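Local coordinates for glutaredoxin (PDB 2E7P), which ligates a [2Fe-2S] cluster with the help of glutathione and probably also works as a glutathione-dependent oxidoreductase that reduces low-molecular-weight and protein disulfides, at the interface of chains A and B. Coordinates in Å, arbitrary orientation; residue numbers count along the deposited sequence, not the author numbering. Chains: chain A/B, Glutaredoxin.

The interface of chains A and B. Residues chain A 63, 66-72; chain B 63, 66-72.
Helix 58-69 of each chain ends against its two-fold mate, and the chain leaves it through a glycine with positive phi (87° at A:Gly70), so that each helix end and the turn after it lie against the partner's last helical turn. This patch of the thioredoxin-fold glutaredoxin belongs to a symmetric contact between two copies; the coordinates alone do not show whether this pairing is the one that shares the iron-sulfur cluster. A:His67 holds CG anti to its carbonyl carbon (chi1 -77°), which sends the imidazole across to the end of the opposite helix. Its ND1 donates an almost straight hydrogen bond, 2.8 Å long, to the carbonyl O of B:His67. That oxygen lies in the ring plane, whereas the ND1 donor sits above the carbonyl plane. B:Trp68 O also borders the ring edge, and B:Gly70 CA lies over the centre of one face, 3.4 Å from the centroid, a CH-pi contact. An alanine in place of A:His67 would remove the imidazole and would probably cost the contact both its bond to the B helix end and the flat surface under B:Gly70. B:His67 repeats the CH-pi contact, with A:Gly70 CA 3.7 Å from its ring centroid, but its ring is modelled turned over by half a turn, so that CD2 faces A:His67 O where its twin puts ND1; the flip may be an ambiguity of the model. B:Ser63 swings OG anti to its backbone N (chi1 -163°) and donates to A:Gly70 O at 3.1 Å, from above the carbonyl plane; a water 2.7 Å from the same OG links it to A:Thr69 O. A:Ser63 turns OG beside its backbone N instead, and this atom stays 4.0 Å from B:Gly70 O. Between these flanks the methyls pass alongside each other, A:Ala66 CB 4.0 Å from B:Ala66 CB. A:Thr69 OG1 accepts from A:Arg71 N, and B:Thr69 OG1 from B:Arg71 N, bracing each turn.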
ATOM      1  N   SER A  63      -5.079   7.866 -13.924  1.00 35.98           N
ATOM      2  CA  SER A  63      -5.152   9.307 -14.275  1.00 37.10           C
ATOM      3  C   SER A  63      -6.560   9.634 -14.748  1.00 36.41           C
ATOM      4  O   SER A  63      -7.170  10.611 -14.299  1.00 37.03           O
ATOM      5  CB  SER A  63      -4.155   9.685 -15.383  1.00 37.31           C
ATOM      6  OG  SER A  63      -2.852   9.198 -15.112  1.00 41.46           O
ATOM      7  N   ALA A  66      -8.617   9.705 -11.834  1.00 31.81           N
ATOM      8  CA  ALA A  66      -8.314  10.963 -11.121  1.00 32.68           C
ATOM      9  C   ALA A  66      -8.982  12.163 -11.804  1.00 31.89           C
ATOM     10  O   ALA A  66      -9.729  12.907 -11.178  1.00 30.77           O
ATOM     11  CB  ALA A  66      -6.770  11.172 -11.002  1.00 31.71           C
ATOM     12  N   HIS A  67      -8.718  12.333 -13.095  1.00 33.06           N
ATOM     13  CA  HIS A  67      -9.409  13.387 -13.863  1.00 34.86           C
ATOM     14  C   HIS A  67     -10.921  13.347 -13.654  1.00 36.02           C
ATOM     15  O   HIS A  67     -11.516  14.348 -13.232  1.00 36.21           O
ATOM     16  CB  HIS A  67      -9.065  13.319 -15.353  1.00 34.71           C
ATOM     17  CG  HIS A  67      -7.712  13.877 -15.688  1.00 34.50           C
ATOM     18  ND1 HIS A  67      -7.294  15.126 -15.272  1.00 35.40           N
ATOM     19  CD2 HIS A  67      -6.689  13.363 -16.413  1.00 35.84           C
ATOM     20  CE1 HIS A  67      -6.072  15.354 -15.722  1.00 35.04           C
ATOM     21  NE2 HIS A  67      -5.680  14.300 -16.415  1.00 36.08           N
ATOM     22  N   TRP A  68     -11.520  12.169 -13.880  1.00 36.55           N
ATOM     23  CA  TRP A  68     -12.980  11.993 -13.850  1.00 36.67           C
ATOM     24  C   TRP A  68     -13.609  12.101 -12.452  1.00 35.74           C
ATOM     25  O   TRP A  68     -14.520  12.896 -12.247  1.00 35.50           O
ATOM     26  CB  TRP A  68     -13.314  10.659 -14.537  1.00 38.21           C
ATOM     27  CG  TRP A  68     -14.774  10.238 -14.595  1.00 40.08           C
ATOM     28  CD1 TRP A  68     -15.892  11.052 -14.626  1.00 42.51           C
ATOM     29  CD2 TRP A  68     -15.261   8.890 -14.668  1.00 41.83           C
ATOM     30  NE1 TRP A  68     -17.038  10.282 -14.690  1.00 42.94           N
ATOM     31  CE2 TRP A  68     -16.681   8.957 -14.733  1.00 42.60           C
ATOM     32  CE3 TRP A  68     -14.637   7.625 -14.676  1.00 41.96           C
ATOM     33  CZ2 TRP A  68     -17.488   7.801 -14.793  1.00 41.70           C
ATOM     34  CZ3 TRP A  68     -15.449   6.474 -14.749  1.00 41.73           C
ATOM     35  CH2 TRP A  68     -16.855   6.578 -14.809  1.00 40.56           C
ATOM     36  N   THR A  69     -13.094  11.343 -11.476  1.00 34.93           N
ATOM     37  CA  THR A  69     -13.764  11.172 -10.176  1.00 33.37           C
ATOM     38  C   THR A  69     -13.211  12.036  -9.039  1.00 33.31           C
ATOM     39  O   THR A  69     -13.863  12.191  -8.003  1.00 32.31           O
ATOM     40  CB  THR A  69     -13.677   9.690  -9.676  1.00 34.05           C
ATOM     41  OG1 THR A  69     -12.314   9.373  -9.306  1.00 30.78           O
ATOM     42  CG2 THR A  69     -14.178   8.706 -10.743  1.00 32.09           C
ATOM     43  N   GLY A  70     -11.994  12.556  -9.211  1.00 32.75           N
ATOM     44  CA  GLY A  70     -11.301  13.240  -8.120  1.00 32.86           C
ATOM     45  C   GLY A  70     -10.486  12.298  -7.222  1.00 32.85           C
ATOM     46  O   GLY A  70      -9.937  12.721  -6.196  1.00 32.27           O
ATOM     47  N   ARG A  71     -10.384  11.031  -7.639  1.00 33.54           N
ATOM     48  CA  ARG A  71      -9.684   9.992  -6.891  1.00 32.90           C
ATOM     49  C   ARG A  71      -8.786   9.234  -7.813  1.00 32.96           C
ATOM     50  O   ARG A  71      -9.265   8.539  -8.717  1.00 32.75           O
ATOM     51  CB  ARG A  71     -10.667   9.017  -6.227  1.00 33.79           C
ATOM     52  CG  ARG A  71      -9.986   7.851  -5.496  1.00 32.89           C
ATOM     53  CD  ARG A  71     -10.973   7.013  -4.713  1.00 33.08           C
ATOM     54  NE  ARG A  71     -11.738   7.823  -3.780  1.00 32.09           N
ATOM     55  CZ  ARG A  71     -11.396   8.035  -2.518  1.00 33.36           C
ATOM     56  NH1 ARG A  71     -10.287   7.488  -2.015  1.00 33.36           N
ATOM     57  NH2 ARG A  71     -12.170   8.795  -1.756  1.00 33.30           N
ATOM     58  N   GLY A  72      -7.476   9.357  -7.584  1.00 32.74           N
ATOM     59  CA  GLY A  72      -6.492   8.594  -8.371  1.00 32.75           C
ATOM     60  C   GLY A  72      -5.951   7.373  -7.623  1.00 32.50           C
ATOM     61  O   GLY A  72      -5.169   6.586  -8.183  1.00 33.87           O
TER
ATOM     62  N   SER B  63      -8.826  16.415  -3.926  1.00 32.14           N
ATOM     63  CA  SER B  63      -9.743  15.985  -4.978  1.00 33.27           C
ATOM     64  C   SER B  63      -9.771  16.972  -6.174  1.00 32.20           C
ATOM     65  O   SER B  63      -9.744  16.553  -7.349  1.00 32.87           O
ATOM     66  CB  SER B  63     -11.134  15.764  -4.395  1.00 34.02           C
ATOM     67  OG  SER B  63     -11.878  14.991  -5.315  1.00 40.01           O
ATOM     68  N   ALA B  66      -6.764  16.289  -8.161  1.00 29.32           N
ATOM     69  CA  ALA B  66      -6.859  15.098  -9.008  1.00 29.26           C
ATOM     70  C   ALA B  66      -7.670  15.326 -10.308  1.00 28.75           C
ATOM     71  O   ALA B  66      -7.288  14.857 -11.371  1.00 28.94           O
ATOM     72  CB  ALA B  66      -7.390  13.908  -8.206  1.00 28.93           C
ATOM     73  N   HIS B  67      -8.788  16.025 -10.201  1.00 30.28           N
ATOM     74  CA  HIS B  67      -9.664  16.385 -11.358  1.00 32.23           C
ATOM     75  C   HIS B  67      -8.840  17.126 -12.421  1.00 32.41           C
ATOM     76  O   HIS B  67      -8.789  16.764 -13.618  1.00 31.77           O
ATOM     77  CB  HIS B  67     -10.788  17.338 -10.886  1.00 33.12           C
ATOM     78  CG  HIS B  67     -11.963  16.648 -10.245  1.00 34.70           C
ATOM     79  ND1 HIS B  67     -12.463  17.023  -9.012  1.00 36.88           N
ATOM     80  CD2 HIS B  67     -12.744  15.624 -10.674  1.00 33.73           C
ATOM     81  CE1 HIS B  67     -13.501  16.259  -8.707  1.00 36.81           C
ATOM     82  NE2 HIS B  67     -13.682  15.393  -9.690  1.00 34.06           N
ATOM     83  N   TRP B  68      -8.140  18.131 -11.908  1.00 33.41           N
ATOM     84  CA  TRP B  68      -7.365  19.091 -12.683  1.00 33.57           C
ATOM     85  C   TRP B  68      -6.088  18.491 -13.231  1.00 34.08           C
ATOM     86  O   TRP B  68      -5.900  18.487 -14.455  1.00 34.02           O
ATOM     87  CB  TRP B  68      -7.086  20.287 -11.793  1.00 33.93           C
ATOM     88  CG  TRP B  68      -6.230  21.347 -12.414  1.00 36.30           C
ATOM     89  CD1 TRP B  68      -6.146  21.687 -13.758  1.00 35.63           C
ATOM     90  CD2 TRP B  68      -5.331  22.221 -11.719  1.00 35.30           C
ATOM     91  NE1 TRP B  68      -5.233  22.706 -13.918  1.00 37.80           N
ATOM     92  CE2 TRP B  68      -4.731  23.062 -12.689  1.00 36.74           C
ATOM     93  CE3 TRP B  68      -4.972  22.375 -10.371  1.00 36.23           C
ATOM     94  CZ2 TRP B  68      -3.795  24.049 -12.347  1.00 35.21           C
ATOM     95  CZ3 TRP B  68      -4.038  23.356 -10.038  1.00 36.22           C
ATOM     96  CH2 TRP B  68      -3.466  24.180 -11.023  1.00 34.38           C
ATOM     97  N   THR B  69      -5.235  17.925 -12.354  1.00 33.27           N
ATOM     98  CA  THR B  69      -3.919  17.440 -12.784  1.00 32.67           C
ATOM     99  C   THR B  69      -3.919  15.965 -13.192  1.00 32.30           C
ATOM    100  O   THR B  69      -3.006  15.481 -13.879  1.00 31.07           O
ATOM    101  CB  THR B  69      -2.824  17.679 -11.688  1.00 33.33           C
ATOM    102  OG1 THR B  69      -3.103  16.854 -10.558  1.00 34.75           O
ATOM    103  CG2 THR B  69      -2.816  19.110 -11.199  1.00 32.20           C
ATOM    104  N   GLY B  70      -4.927  15.225 -12.751  1.00 32.44           N
ATOM    105  CA  GLY B  70      -4.939  13.783 -13.008  1.00 32.11           C
ATOM    106  C   GLY B  70      -4.023  13.022 -12.061  1.00 31.65           C
ATOM    107  O   GLY B  70      -3.854  11.805 -12.204  1.00 31.69           O
ATOM    108  N   ARG B  71      -3.430  13.752 -11.111  1.00 31.04           N
ATOM    109  CA  ARG B  71      -2.531  13.185 -10.099  1.00 29.93           C
ATOM    110  C   ARG B  71      -3.311  13.123  -8.795  1.00 29.73           C
ATOM    111  O   ARG B  71      -3.812  14.151  -8.301  1.00 28.95           O
ATOM    112  CB  ARG B  71      -1.260  14.039  -9.931  1.00 30.42           C
ATOM    113  CG  ARG B  71      -0.276  13.568  -8.826  1.00 29.40           C
ATOM    114  CD  ARG B  71       1.046  14.357  -8.871  1.00 28.22           C
ATOM    115  NE  ARG B  71       1.780  13.958 -10.066  1.00 25.43           N
ATOM    116  CZ  ARG B  71       2.520  12.866 -10.145  1.00 26.10           C
ATOM    117  NH1 ARG B  71       2.683  12.099  -9.060  1.00 26.96           N
ATOM    118  NH2 ARG B  71       3.126  12.552 -11.287  1.00 25.42           N
ATOM    119  N   GLY B  72      -3.399  11.912  -8.247  1.00 29.44           N
ATOM    120  CA  GLY B  72      -4.169  11.657  -7.026  1.00 28.55           C
ATOM    121  C   GLY B  72      -3.380  11.542  -5.728  1.00 28.41           C
ATOM    122  O   GLY B  72      -3.960  11.314  -4.659  1.00 27.89           O
TER
HETATM  123  O   HOH W   1      -6.592  10.645  -5.065  1.00 31.91           O
HETATM  124  O   HOH W   2     -13.277  12.639  -5.518  1.00 36.05           O